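Long-range contacts in putative uncharacterized protein PH1404 (Pyrococcus horikoshii, PDB 3AF5), which probably terminates transcription genome-wide by cutting nascent RNA, as a zinc-dependent endonuclease and 5'-3' exonuclease that acts at the RNA exit channel of RNA polymerase: residues 207-212 and 333-338; 385-390 and 610-615. All coordinates share one frame; numbering follows the deposited sequence.

Interaction 1 (207-212 and 333-338); sequences VQTDES and PDIRLT. With SO4 (sulfate ion), chain F.
The carboxylate of Asp334 is held at its edge by two hydroxyls. Thr209 OG1 donates to the syn lone pair of Asp334 OD2 at 2.9 Å, and Ser212 OG donates to OD1 of Asp334 at 2.7 Å, nearly along the C-O axis. Over one face lies the Glu211 CB methylene, 4.1 Å from Asp334 CG; obliquely beyond the other face is the methyl CD1 of Ile335, which also packs on the CB of Ser212 at 3.7 Å. Ser186 OG adds a further hydrogen bond to OD2. Thr209 OG1, placed between its own backbone N and carbonyl carbon (chi1 74°), also accepts from the backbone N of Glu211 (2.9 Å) and of Ser212, an ST turn and ST motif that hold the 207-212 bend. These bonds join the two sheets of the metallo-beta-lactamase sandwich at their turns, 204-209 to 213-216 and 329-332 to 335-341. The Glu211 side chain crosses Pro333 at about a right angle, its CG over the proline CB, and its carboxylate forms a salt bridge with Arg180. Further along, Arg336 NH2 meets O2 of a sulfate edge-on (3.1 Å), an ion probably from the crystallisation liquor that His354 also binds.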
loop_
_atom_site.group_PDB
_atom_site.type_symbol
_atom_site.label_atom_id
_atom_site.label_comp_id
_atom_site.label_asym_id
_atom_site.label_seq_id
_atom_site.Cartn_x
_atom_site.Cartn_y
_atom_site.Cartn_z
ATOM N N VAL A 207 -1.916 -11.106 -15.530
ATOM C CA VAL A 207 -2.926 -12.148 -15.514
ATOM C C VAL A 207 -3.697 -12.025 -16.819
ATOM O O VAL A 207 -4.152 -10.940 -17.170
ATOM C CB VAL A 207 -3.886 -11.974 -14.325
ATOM C CG1 VAL A 207 -4.933 -13.081 -14.323
ATOM C CG2 VAL A 207 -3.096 -11.996 -13.033
ATOM N N GLN A 208 -3.838 -13.134 -17.540
ATOM C CA GLN A 208 -4.527 -13.116 -18.821
ATOM C C GLN A 208 -5.611 -14.179 -18.925
ATOM O O GLN A 208 -5.445 -15.306 -18.436
ATOM C CB GLN A 208 -3.551 -13.396 -19.977
ATOM C CG GLN A 208 -2.185 -12.705 -19.976
ATOM C CD GLN A 208 -1.226 -13.372 -20.973
ATOM O OE1 GLN A 208 -1.599 -13.676 -22.109
ATOM N NE2 GLN A 208 0.002 -13.609 -20.545
ATOM N N THR A 209 -6.711 -13.812 -19.579
ATOM C CA THR A 209 -7.813 -14.731 -19.864
ATOM C C THR A 209 -8.159 -14.343 -21.294
ATOM O O THR A 209 -7.621 -13.363 -21.815
ATOM C CB THR A 209 -9.074 -14.516 -18.998
ATOM O OG1 THR A 209 -9.760 -13.341 -19.446
ATOM C CG2 THR A 209 -8.716 -14.398 -17.528
ATOM N N ASP A 210 -9.045 -15.090 -21.939
ATOM C CA ASP A 210 -9.394 -14.759 -23.311
ATOM C C ASP A 210 -10.296 -13.542 -23.376
ATOM O O ASP A 210 -10.671 -13.111 -24.453
ATOM C CB ASP A 210 -10.073 -15.945 -23.991
ATOM C CG ASP A 210 -11.349 -16.361 -23.295
ATOM O OD1 ASP A 210 -12.415 -16.244 -23.934
ATOM O OD2 ASP A 210 -11.298 -16.797 -22.120
ATOM N N GLU A 211 -10.622 -12.974 -22.221
ATOM C CA GLU A 211 -11.509 -11.815 -22.174
ATOM C C GLU A 211 -10.907 -10.611 -21.463
ATOM O O GLU A 211 -11.234 -9.472 -21.779
ATOM C CB GLU A 211 -12.815 -12.216 -21.473
ATOM C CG GLU A 211 -13.823 -11.094 -21.256
ATOM C CD GLU A 211 -14.315 -10.491 -22.562
ATOM O OE1 GLU A 211 -14.575 -11.274 -23.504
ATOM O OE2 GLU A 211 -14.451 -9.246 -22.647
ATOM N N SER A 212 -10.015 -10.868 -20.512
ATOM C CA SER A 212 -9.432 -9.798 -19.713
ATOM C C SER A 212 -7.918 -9.814 -19.534
ATOM O O SER A 212 -7.233 -10.763 -19.914
ATOM C CB SER A 212 -10.071 -9.813 -18.320
ATOM O OG SER A 212 -11.473 -9.634 -18.388
ATOM N N PRO A 333 -15.553 -8.577 -16.859
ATOM C CA PRO A 333 -16.554 -9.633 -17.068
ATOM C C PRO A 333 -16.283 -10.997 -16.425
ATOM O O PRO A 333 -17.215 -11.695 -16.037
ATOM C CB PRO A 333 -16.634 -9.730 -18.586
ATOM C CG PRO A 333 -16.334 -8.326 -19.023
ATOM C CD PRO A 333 -15.154 -7.982 -18.147
ATOM N N ASP A 334 -15.018 -11.376 -16.294
ATOM C CA ASP A 334 -14.711 -12.675 -15.727
ATOM C C ASP A 334 -13.746 -12.670 -14.553
ATOM O O ASP A 334 -13.139 -13.702 -14.238
ATOM C CB ASP A 334 -14.189 -13.608 -16.828
ATOM C CG ASP A 334 -12.859 -13.140 -17.441
ATOM O OD1 ASP A 334 -12.504 -11.937 -17.342
ATOM O OD2 ASP A 334 -12.173 -13.994 -18.048
ATOM N N ILE A 335 -13.603 -11.525 -13.894
ATOM C CA ILE A 335 -12.701 -11.447 -12.750
ATOM C C ILE A 335 -13.252 -10.598 -11.599
ATOM O O ILE A 335 -13.564 -9.422 -11.786
ATOM C CB ILE A 335 -11.320 -10.858 -13.161
ATOM C CG1 ILE A 335 -10.727 -11.656 -14.321
ATOM C CG2 ILE A 335 -10.359 -10.883 -11.965
ATOM C CD1 ILE A 335 -9.432 -11.073 -14.855
ATOM N N ARG A 336 -13.368 -11.194 -10.415
ATOM C CA ARG A 336 -13.831 -10.470 -9.241
ATOM C C ARG A 336 -12.680 -10.430 -8.236
ATOM O O ARG A 336 -12.058 -11.452 -7.944
ATOM C CB ARG A 336 -15.050 -11.146 -8.610
ATOM C CG ARG A 336 -16.311 -11.089 -9.452
ATOM C CD ARG A 336 -17.542 -11.091 -8.559
ATOM N NE ARG A 336 -17.358 -11.991 -7.426
ATOM C CZ ARG A 336 -17.415 -13.314 -7.512
ATOM N NH1 ARG A 336 -17.664 -13.878 -8.688
ATOM N NH2 ARG A 336 -17.198 -14.068 -6.435
ATOM N N LEU A 337 -12.419 -9.248 -7.693
ATOM C CA LEU A 337 -11.325 -9.039 -6.747
ATOM C C LEU A 337 -11.717 -8.948 -5.265
ATOM O O LEU A 337 -12.807 -8.495 -4.927
ATOM C CB LEU A 337 -10.589 -7.758 -7.140
ATOM C CG LEU A 337 -9.544 -7.207 -6.178
ATOM C CD1 LEU A 337 -8.337 -8.127 -6.172
ATOM C CD2 LEU A 337 -9.153 -5.805 -6.616
ATOM N N THR A 338 -10.804 -9.374 -4.394
ATOM C CA THR A 338 -10.985 -9.318 -2.941
ATOM C C THR A 338 -9.600 -9.199 -2.322
ATOM O O THR A 338 -8.706 -9.990 -2.626
ATOM C CB THR A 338 -11.640 -10.595 -2.358
ATOM O OG1 THR A 338 -12.880 -10.851 -3.023
ATOM C CG2 THR A 338 -11.922 -10.408 -0.870
HETATM S S SO4 F . -15.258 -17.844 -5.331
HETATM O O1 SO4 F . -14.839 -18.436 -6.606
HETATM O O2 SO4 F . -16.354 -16.895 -5.578
HETATM O O3 SO4 F . -15.715 -18.912 -4.425
HETATM O O4 SO4 F . -14.120 -17.138 -4.715
#

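Interaction 2 (385-390 and 610-615); sequences RLETLV and RPERII. With ZN (zinc ion), chain M.
The carbonyl oxygen of Glu387 receives two successive backbone N-H groups: Arg613 N at 3.2 Å, nearly in line with the C=O, and Glu612 N in a weaker, more bent bond (129°). From here the chains run side by side as parallel strands, tied by Leu389 N to Arg613 O and by Ile615 N to Leu389 O. Beside this start of the pairing, a zinc ion bridges two carboxylates, Glu387 OE1 at 2.0 Å and Glu612 OE2 at 2.3 Å; the metal probably offsets the repulsion between the two acids, whose planes are 30° apart. The other oxygen, Glu387 OE2, forms a salt bridge with Arg613 NH2 at 3.3 Å and also accepts a weak hydrogen bond from His360. Arg613 starts out extended and then bends at chi3 (48°), so that NE donates a hydrogen bond to Thr388 OG1 (3.3 Å), which lies somewhat out of the guanidinium plane. On the opposite face of the sheet, Leu389 CB packs against Ile614 CG1 and Pro611 CB, under helices 597-606 and 621-635, which supply Tyr603, Val604 and Ile631. Strand 388-392, paired on its other edge with 362-364, thus receives a strand from beyond the beta-CASP region, as expected of beta-CASP nucleases, in which that region is inserted into the metallo-beta-lactamase fold and the chain then returns to add strands to that fold, here 613-617 beside 388-392.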
loop_
_atom_site.group_PDB
_atom_site.type_symbol
_atom_site.label_atom_id
_atom_site.label_comp_id
_atom_site.label_asym_id
_atom_site.label_seq_id
_atom_site.Cartn_x
_atom_site.Cartn_y
_atom_site.Cartn_z
ATOM N N ARG A 385 -12.462 -20.113 -2.412
ATOM C CA ARG A 385 -12.030 -21.170 -3.324
ATOM C C ARG A 385 -10.629 -20.797 -3.804
ATOM O O ARG A 385 -10.341 -19.624 -4.032
ATOM C CB ARG A 385 -13.009 -21.282 -4.499
ATOM C CG ARG A 385 -13.949 -22.483 -4.392
ATOM C CD ARG A 385 -15.375 -22.176 -4.854
ATOM N NE ARG A 385 -15.492 -21.941 -6.295
ATOM C CZ ARG A 385 -16.635 -21.657 -6.919
ATOM N NH1 ARG A 385 -16.654 -21.457 -8.230
ATOM N NH2 ARG A 385 -17.767 -21.573 -6.233
ATOM N N LEU A 386 -9.751 -21.778 -3.966
ATOM C CA LEU A 386 -8.391 -21.465 -4.368
ATOM C C LEU A 386 -7.628 -22.581 -5.068
ATOM O O LEU A 386 -7.353 -23.611 -4.476
ATOM C CB LEU A 386 -7.598 -21.036 -3.130
ATOM C CG LEU A 386 -6.101 -20.771 -3.321
ATOM C CD1 LEU A 386 -5.947 -19.589 -4.255
ATOM C CD2 LEU A 386 -5.415 -20.506 -1.981
ATOM N N GLU A 387 -7.257 -22.360 -6.322
ATOM C CA GLU A 387 -6.491 -23.359 -7.056
ATOM C C GLU A 387 -4.988 -23.039 -7.053
ATOM O O GLU A 387 -4.177 -23.891 -6.690
ATOM C CB GLU A 387 -7.000 -23.485 -8.503
ATOM C CG GLU A 387 -6.086 -24.309 -9.410
ATOM C CD GLU A 387 -6.640 -24.503 -10.833
ATOM O OE1 GLU A 387 -7.318 -25.528 -11.088
ATOM O OE2 GLU A 387 -6.403 -23.628 -11.700
ATOM N N THR A 388 -4.626 -21.810 -7.418
ATOM C CA THR A 388 -3.215 -21.421 -7.504
ATOM C C THR A 388 -2.727 -20.352 -6.524
ATOM O O THR A 388 -3.285 -19.258 -6.446
ATOM C CB THR A 388 -2.887 -20.920 -8.927
ATOM O OG1 THR A 388 -3.210 -21.945 -9.882
ATOM C CG2 THR A 388 -1.405 -20.545 -9.041
ATOM N N LEU A 389 -1.659 -20.665 -5.801
ATOM C CA LEU A 389 -1.086 -19.722 -4.850
ATOM C C LEU A 389 0.279 -19.208 -5.304
ATOM O O LEU A 389 1.215 -19.991 -5.472
ATOM C CB LEU A 389 -0.921 -20.374 -3.481
ATOM C CG LEU A 389 -0.310 -19.463 -2.410
ATOM C CD1 LEU A 389 -1.295 -18.338 -2.074
ATOM C CD2 LEU A 389 0.018 -20.281 -1.156
ATOM N N VAL A 390 0.381 -17.897 -5.519
ATOM C CA VAL A 390 1.646 -17.266 -5.906
ATOM C C VAL A 390 2.155 -16.626 -4.618
ATOM O O VAL A 390 1.490 -15.748 -4.067
ATOM C CB VAL A 390 1.445 -16.150 -6.966
ATOM C CG1 VAL A 390 2.795 -15.537 -7.325
ATOM C CG2 VAL A 390 0.776 -16.717 -8.223
ATOM N N ARG A 610 -6.519 -25.950 0.485
ATOM C CA ARG A 610 -5.197 -26.374 0.056
ATOM C C ARG A 610 -5.068 -26.163 -1.443
ATOM O O ARG A 610 -5.787 -26.767 -2.232
ATOM C CB ARG A 610 -4.998 -27.847 0.383
ATOM C CG ARG A 610 -3.639 -28.413 0.010
ATOM C CD ARG A 610 -3.774 -29.909 -0.243
ATOM N NE ARG A 610 -2.501 -30.629 -0.256
ATOM C CZ ARG A 610 -1.718 -30.792 0.810
ATOM N NH1 ARG A 610 -2.066 -30.279 1.987
ATOM N NH2 ARG A 610 -0.595 -31.491 0.706
ATOM N N PRO A 611 -4.145 -25.291 -1.861
ATOM C CA PRO A 611 -3.955 -25.029 -3.291
ATOM C C PRO A 611 -3.448 -26.246 -4.070
ATOM O O PRO A 611 -2.659 -27.036 -3.565
ATOM C CB PRO A 611 -2.956 -23.874 -3.297
ATOM C CG PRO A 611 -2.162 -24.109 -2.040
ATOM C CD PRO A 611 -3.225 -24.481 -1.043
ATOM N N GLU A 612 -3.915 -26.386 -5.305
ATOM C CA GLU A 612 -3.505 -27.491 -6.163
ATOM C C GLU A 612 -2.150 -27.192 -6.779
ATOM O O GLU A 612 -1.470 -28.083 -7.286
ATOM C CB GLU A 612 -4.535 -27.716 -7.277
ATOM C CG GLU A 612 -5.819 -28.397 -6.800
ATOM C CD GLU A 612 -6.925 -28.422 -7.855
ATOM O OE1 GLU A 612 -7.938 -29.133 -7.631
ATOM O OE2 GLU A 612 -6.789 -27.732 -8.897
ATOM N N ARG A 613 -1.756 -25.929 -6.713
ATOM C CA ARG A 613 -0.493 -25.496 -7.280
ATOM C C ARG A 613 0.069 -24.276 -6.546
ATOM O O ARG A 613 -0.679 -23.392 -6.140
ATOM C CB ARG A 613 -0.724 -25.188 -8.762
ATOM C CG ARG A 613 0.332 -24.367 -9.426
ATOM C CD ARG A 613 0.137 -24.375 -10.933
ATOM N NE ARG A 613 -1.243 -24.111 -11.337
ATOM C CZ ARG A 613 -2.041 -25.017 -11.897
ATOM N NH1 ARG A 613 -1.591 -26.246 -12.114
ATOM N NH2 ARG A 613 -3.283 -24.697 -12.246
ATOM N N ILE A 614 1.384 -24.241 -6.356
ATOM C CA ILE A 614 2.029 -23.102 -5.700
ATOM C C ILE A 614 3.201 -22.584 -6.542
ATOM O O ILE A 614 4.069 -23.358 -6.967
ATOM C CB ILE A 614 2.553 -23.473 -4.294
ATOM C CG1 ILE A 614 1.375 -23.674 -3.335
ATOM C CG2 ILE A 614 3.469 -22.377 -3.769
ATOM C CD1 ILE A 614 1.776 -24.251 -1.964
ATOM N N ILE A 615 3.222 -21.277 -6.780
ATOM C CA ILE A 615 4.287 -20.654 -7.562
ATOM C C ILE A 615 5.118 -19.707 -6.700
ATOM O O ILE A 615 4.605 -18.716 -6.191
ATOM C CB ILE A 615 3.686 -19.895 -8.752
ATOM C CG1 ILE A 615 2.921 -20.886 -9.621
ATOM C CG2 ILE A 615 4.769 -19.226 -9.565
ATOM C CD1 ILE A 615 2.151 -20.243 -10.722
HETATM ZN ZN ZN M . -7.728 -27.503 -10.946
#

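Interactions 1 and 2 use the same mixed sheet: strand 335-341 is separated from 388-392 by strands 349-355 and 362-364. Their centres are about 17 Å apart and their nearest atoms about 8 Å, so they do not touch. The sulfate held by Arg336 also comes near Arg385 NE of 385-390, in a long, weak ion pair, and so lies between these two arginines. Interaction 1 fastens this sheet to the other one, away from the catalytic metals. Interaction 2 leads toward them: the Val390 side chain is about 8 Å from that of the zinc ligand His618 and about 12 Å from another zinc ion, distinct from the one shared by Glu387 and Glu612.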